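Local coordinates for SusD superfamily protein (Bacteroides fragilis, PDB 3L22) that probably binds glycans at the outer membrane as a SusD-family protein, and also carries zinc ions, at residues V74-W85 with K423-L433. Numbering follows the deposited sequence.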
loop_
_atom_site.group_PDB
_atom_site.type_symbol
_atom_site.label_atom_id
_atom_site.label_comp_id
_atom_site.label_asym_id
_atom_site.label_seq_id
_atom_site.Cartn_x
_atom_site.Cartn_y
_atom_site.Cartn_z
ATOM N N VAL A 74 3.676 14.587 -12.289
ATOM C CA VAL A 74 3.805 15.250 -10.993
ATOM C C VAL A 74 5.144 15.980 -10.918
ATOM O O VAL A 74 6.202 15.396 -11.251
ATOM C CB VAL A 74 3.663 14.273 -9.805
ATOM C CG1 VAL A 74 4.102 14.957 -8.522
ATOM C CG2 VAL A 74 2.207 13.785 -9.714
ATOM N N GLY A 75 5.070 17.261 -10.528
ATOM C CA GLY A 75 6.224 18.149 -10.397
ATOM C C GLY A 75 6.514 18.508 -8.946
ATOM O O GLY A 75 5.895 17.975 -8.022
ATOM N N ILE A 76 7.458 19.415 -8.756
ATOM C CA ILE A 76 7.917 19.763 -7.404
ATOM C C ILE A 76 6.898 20.530 -6.560
ATOM O O ILE A 76 7.078 20.608 -5.343
ATOM C CB ILE A 76 9.277 20.506 -7.410
ATOM C CG1 ILE A 76 9.192 21.900 -8.107
ATOM C CG2 ILE A 76 10.374 19.610 -8.078
ATOM C CD1 ILE A 76 10.552 22.711 -8.089
ATOM N N THR A 77 5.840 21.085 -7.168
ATOM C CA THR A 77 4.871 21.863 -6.397
ATOM C C THR A 77 3.500 21.225 -6.322
ATOM O O THR A 77 2.645 21.793 -5.703
ATOM C CB THR A 77 4.689 23.293 -6.911
ATOM O OG1 THR A 77 4.058 23.269 -8.204
ATOM C CG2 THR A 77 6.028 24.000 -7.007
ATOM N N ASP A 78 3.276 20.060 -6.930
ATOM C CA ASP A 78 1.954 19.420 -6.868
ATOM C C ASP A 78 1.546 19.099 -5.432
ATOM O O ASP A 78 2.356 18.631 -4.644
ATOM C CB ASP A 78 1.928 18.134 -7.690
ATOM C CG ASP A 78 1.893 18.405 -9.208
ATOM O OD1 ASP A 78 2.967 18.608 -9.800
ATOM O OD2 ASP A 78 0.792 18.430 -9.794
ATOM N N ALA A 79 0.297 19.371 -5.102
ATOM C CA ALA A 79 -0.225 19.168 -3.741
ATOM C C ALA A 79 0.016 17.755 -3.230
ATOM O O ALA A 79 0.386 17.570 -2.071
ATOM C CB ALA A 79 -1.721 19.539 -3.666
ATOM N N GLU A 80 -0.196 16.756 -4.079
ATOM C CA GLU A 80 -0.060 15.369 -3.625
ATOM C C GLU A 80 1.405 15.001 -3.304
ATOM O O GLU A 80 1.661 14.149 -2.449
ATOM C CB GLU A 80 -0.692 14.364 -4.599
ATOM C CG GLU A 80 -0.112 14.304 -6.014
ATOM C CD GLU A 80 -0.912 15.161 -7.010
ATOM O OE1 GLU A 80 -1.272 16.317 -6.654
ATOM O OE2 GLU A 80 -1.155 14.678 -8.139
ATOM N N ASN A 81 2.349 15.667 -3.970
ATOM C CA ASN A 81 3.763 15.492 -3.700
ATOM C C ASN A 81 4.158 16.146 -2.359
ATOM O O ASN A 81 4.695 15.498 -1.497
ATOM C CB ASN A 81 4.563 16.027 -4.908
ATOM C CG ASN A 81 6.048 15.660 -4.872
ATOM O OD1 ASN A 81 6.547 15.026 -3.916
ATOM N ND2 ASN A 81 6.780 16.082 -5.932
ATOM N N ALA A 82 3.823 17.416 -2.175
ATOM C CA ALA A 82 4.081 18.129 -0.944
ATOM C C ALA A 82 3.397 17.463 0.256
ATOM O O ALA A 82 4.008 17.290 1.330
ATOM C CB ALA A 82 3.614 19.591 -1.084
ATOM N N ASP A 83 2.154 17.054 0.071
ATOM C CA ASP A 83 1.417 16.434 1.160
ATOM C C ASP A 83 1.946 15.054 1.523
ATOM O O ASP A 83 2.087 14.766 2.695
ATOM C CB ASP A 83 -0.064 16.310 0.852
ATOM C CG ASP A 83 -0.783 17.682 0.720
ATOM O OD1 ASP A 83 -0.218 18.748 1.069
ATOM O OD2 ASP A 83 -1.931 17.649 0.210
ATOM N N THR A 84 2.227 14.209 0.533
ATOM C CA THR A 84 2.751 12.893 0.829
ATOM C C THR A 84 4.054 13.017 1.608
ATOM O O THR A 84 4.251 12.348 2.623
ATOM C CB THR A 84 2.992 12.082 -0.451
ATOM O OG1 THR A 84 1.735 11.892 -1.123
ATOM C CG2 THR A 84 3.658 10.729 -0.103
ATOM N N TRP A 85 4.934 13.889 1.115
ATOM C CA TRP A 85 6.220 14.161 1.752
ATOM C C TRP A 85 6.062 14.680 3.192
ATOM O O TRP A 85 6.586 14.088 4.139
ATOM C CB TRP A 85 7.016 15.173 0.915
ATOM C CG TRP A 85 8.433 15.293 1.327
ATOM C CD1 TRP A 85 8.936 16.140 2.265
ATOM C CD2 TRP A 85 9.550 14.538 0.824
ATOM N NE1 TRP A 85 10.284 15.948 2.394
ATOM C CE2 TRP A 85 10.692 14.980 1.516
ATOM C CE3 TRP A 85 9.687 13.517 -0.123
ATOM C CZ2 TRP A 85 11.967 14.454 1.283
ATOM C CZ3 TRP A 85 10.944 13.002 -0.363
ATOM C CH2 TRP A 85 12.080 13.489 0.335
ATOM N N LYS A 423 9.654 11.312 -15.612
ATOM C CA LYS A 423 8.341 11.193 -14.970
ATOM C C LYS A 423 7.946 9.781 -14.503
ATOM O O LYS A 423 6.810 9.568 -14.039
ATOM C CB LYS A 423 7.241 11.796 -15.864
ATOM C CG LYS A 423 7.385 13.316 -16.158
ATOM C CD LYS A 423 7.277 14.174 -14.914
ATOM C CE LYS A 423 7.401 15.701 -15.195
ATOM N NZ LYS A 423 7.611 16.321 -13.830
ATOM N N TYR A 424 8.867 8.812 -14.601
ATOM C CA TYR A 424 8.642 7.513 -13.986
ATOM C C TYR A 424 8.491 7.652 -12.464
ATOM O O TYR A 424 7.721 6.900 -11.827
ATOM C CB TYR A 424 9.798 6.565 -14.285
ATOM C CG TYR A 424 9.505 5.082 -14.068
ATOM C CD1 TYR A 424 8.668 4.396 -14.921
ATOM C CD2 TYR A 424 10.124 4.360 -13.069
ATOM C CE1 TYR A 424 8.438 3.062 -14.779
ATOM C CE2 TYR A 424 9.890 2.975 -12.926
ATOM C CZ TYR A 424 9.026 2.350 -13.769
ATOM O OH TYR A 424 8.792 1.002 -13.661
ATOM N N THR A 425 9.245 8.591 -11.896
ATOM C CA THR A 425 9.252 8.839 -10.478
ATOM C C THR A 425 8.747 10.259 -10.204
ATOM O O THR A 425 8.636 11.082 -11.106
ATOM C CB THR A 425 10.661 8.719 -9.919
ATOM O OG1 THR A 425 11.474 9.739 -10.510
ATOM C CG2 THR A 425 11.258 7.314 -10.178
ATOM N N TRP A 426 8.426 10.503 -8.940
ATOM C CA TRP A 426 8.117 11.819 -8.454
ATOM C C TRP A 426 9.441 12.517 -8.101
ATOM O O TRP A 426 10.358 11.870 -7.595
ATOM C CB TRP A 426 7.263 11.690 -7.194
ATOM C CG TRP A 426 5.812 11.428 -7.418
ATOM C CD1 TRP A 426 5.187 11.074 -8.588
ATOM C CD2 TRP A 426 4.790 11.542 -6.438
ATOM N NE1 TRP A 426 3.831 10.961 -8.379
ATOM C CE2 TRP A 426 3.563 11.259 -7.070
ATOM C CE3 TRP A 426 4.785 11.896 -5.086
ATOM C CZ2 TRP A 426 2.345 11.273 -6.381
ATOM C CZ3 TRP A 426 3.543 11.913 -4.395
ATOM C CH2 TRP A 426 2.366 11.613 -5.045
ATOM N N PRO A 427 9.551 13.811 -8.368
ATOM C CA PRO A 427 10.754 14.514 -7.954
ATOM C C PRO A 427 10.641 14.925 -6.483
ATOM O O PRO A 427 9.531 15.070 -5.958
ATOM C CB PRO A 427 10.753 15.744 -8.859
ATOM C CG PRO A 427 9.254 16.048 -9.028
ATOM C CD PRO A 427 8.612 14.692 -9.095
ATOM N N ILE A 428 11.784 15.116 -5.827
ATOM C CA ILE A 428 11.816 15.612 -4.473
ATOM C C ILE A 428 11.087 16.966 -4.446
ATOM O O ILE A 428 11.403 17.821 -5.252
ATOM C CB ILE A 428 13.256 15.793 -3.934
ATOM C CG1 ILE A 428 14.027 14.455 -3.921
ATOM C CG2 ILE A 428 13.194 16.430 -2.530
ATOM C CD1 ILE A 428 13.363 13.311 -3.139
ATOM N N PRO A 429 10.083 17.142 -3.544
ATOM C CA PRO A 429 9.233 18.336 -3.650
ATOM C C PRO A 429 9.877 19.608 -3.177
ATOM O O PRO A 429 10.788 19.572 -2.360
ATOM C CB PRO A 429 8.034 18.017 -2.736
ATOM C CG PRO A 429 8.603 17.043 -1.758
ATOM C CD PRO A 429 9.520 16.181 -2.592
ATOM N N GLN A 430 9.353 20.724 -3.658
ATOM C CA GLN A 430 9.817 22.057 -3.243
ATOM C C GLN A 430 9.843 22.267 -1.719
ATOM O O GLN A 430 10.747 22.940 -1.229
ATOM C CB GLN A 430 8.952 23.145 -3.892
ATOM C CG GLN A 430 9.328 24.612 -3.579
ATOM C CD GLN A 430 10.703 25.037 -4.124
ATOM O OE1 GLN A 430 11.436 24.248 -4.749
ATOM N NE2 GLN A 430 11.044 26.306 -3.901
ATOM N N VAL A 431 8.878 21.697 -0.982
ATOM C CA VAL A 431 8.890 21.849 0.486
ATOM C C VAL A 431 10.212 21.364 1.082
ATOM O O VAL A 431 10.767 22.008 1.951
ATOM C CB VAL A 431 7.699 21.153 1.201
ATOM C CG1 VAL A 431 6.426 21.882 0.904
ATOM C CG2 VAL A 431 7.588 19.671 0.826
ATOM N N GLU A 432 10.745 20.259 0.575
ATOM C CA GLU A 432 12.038 19.765 1.021
ATOM C C GLU A 432 13.194 20.609 0.473
ATOM O O GLU A 432 14.143 20.950 1.218
ATOM C CB GLU A 432 12.198 18.299 0.600
ATOM C CG GLU A 432 13.484 17.599 1.040
ATOM C CD GLU A 432 13.586 17.316 2.542
ATOM O OE1 GLU A 432 12.599 17.493 3.270
ATOM O OE2 GLU A 432 14.672 16.886 2.982
ATOM N N LEU A 433 13.129 20.957 -0.810
ATOM C CA LEU A 433 14.241 21.655 -1.464
ATOM C C LEU A 433 14.548 22.994 -0.801
ATOM O O LEU A 433 15.707 23.397 -0.752
ATOM C CB LEU A 433 13.959 21.860 -2.959
ATOM C CG LEU A 433 13.806 20.628 -3.877
ATOM C CD1 LEU A 433 13.582 21.159 -5.299
ATOM C CD2 LEU A 433 15.022 19.707 -3.809
HETATM O O HOH W 1 6.331 12.770 -11.701
HETATM O O HOH W 2 6.398 21.128 -2.528
#
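With chi1 at -169°, N81 sends its amide away from its own backbone N and across to P427, while W85, its CG likewise anti to the backbone N, lays its indole against P429 and E432. In this SusD-family fold the two residues stand one helical turn apart at the start of helix 79-103, where the extended, proline-rich chain leading into helix 430-435 passes over the helix and the type I turn G75-D78 before it. Both N-H groups of N81 are used nearly within the amide plane: ND2 donates to P427 O at 2.9 Å, almost straight at 166°, and to G75 O at 3.0 Å. Because OD1 also accepts from Y135 outside the contact, the amide is gripped at both ends and its rotation is fixed. The P429 ring wedges between this amide and W85, its CG making a CH-pi contact over the indole face, 3.9 Å from the centroid of the five-membered ring. I428 CD1 touches the same indole obliquely at its CZ3 and CH2 atoms. The other tryptophan, W426, brings its indole in against V74, E80 and T84: V74 CG1 sits 3.9 Å above the centroid of its five-membered ring, almost on the normal, and T84 OG1 lies at the ring edge. Backbone bonds add to the grip; Q430 N, in the first turn of its helix, reaches I76 O at 2.8 Å, and a water bridges I76 O and V431 N. K423 NZ meets V74 O from above the carbonyl plane, and another water joins that oxygen to T425 O. E432 OE2 forms a salt bridge with R151 and accepts a hydrogen bond from N436, while OE1 accepts one from W85 NE1 at 2.9 Å, bent to 146°, with the donor above the carboxylate plane.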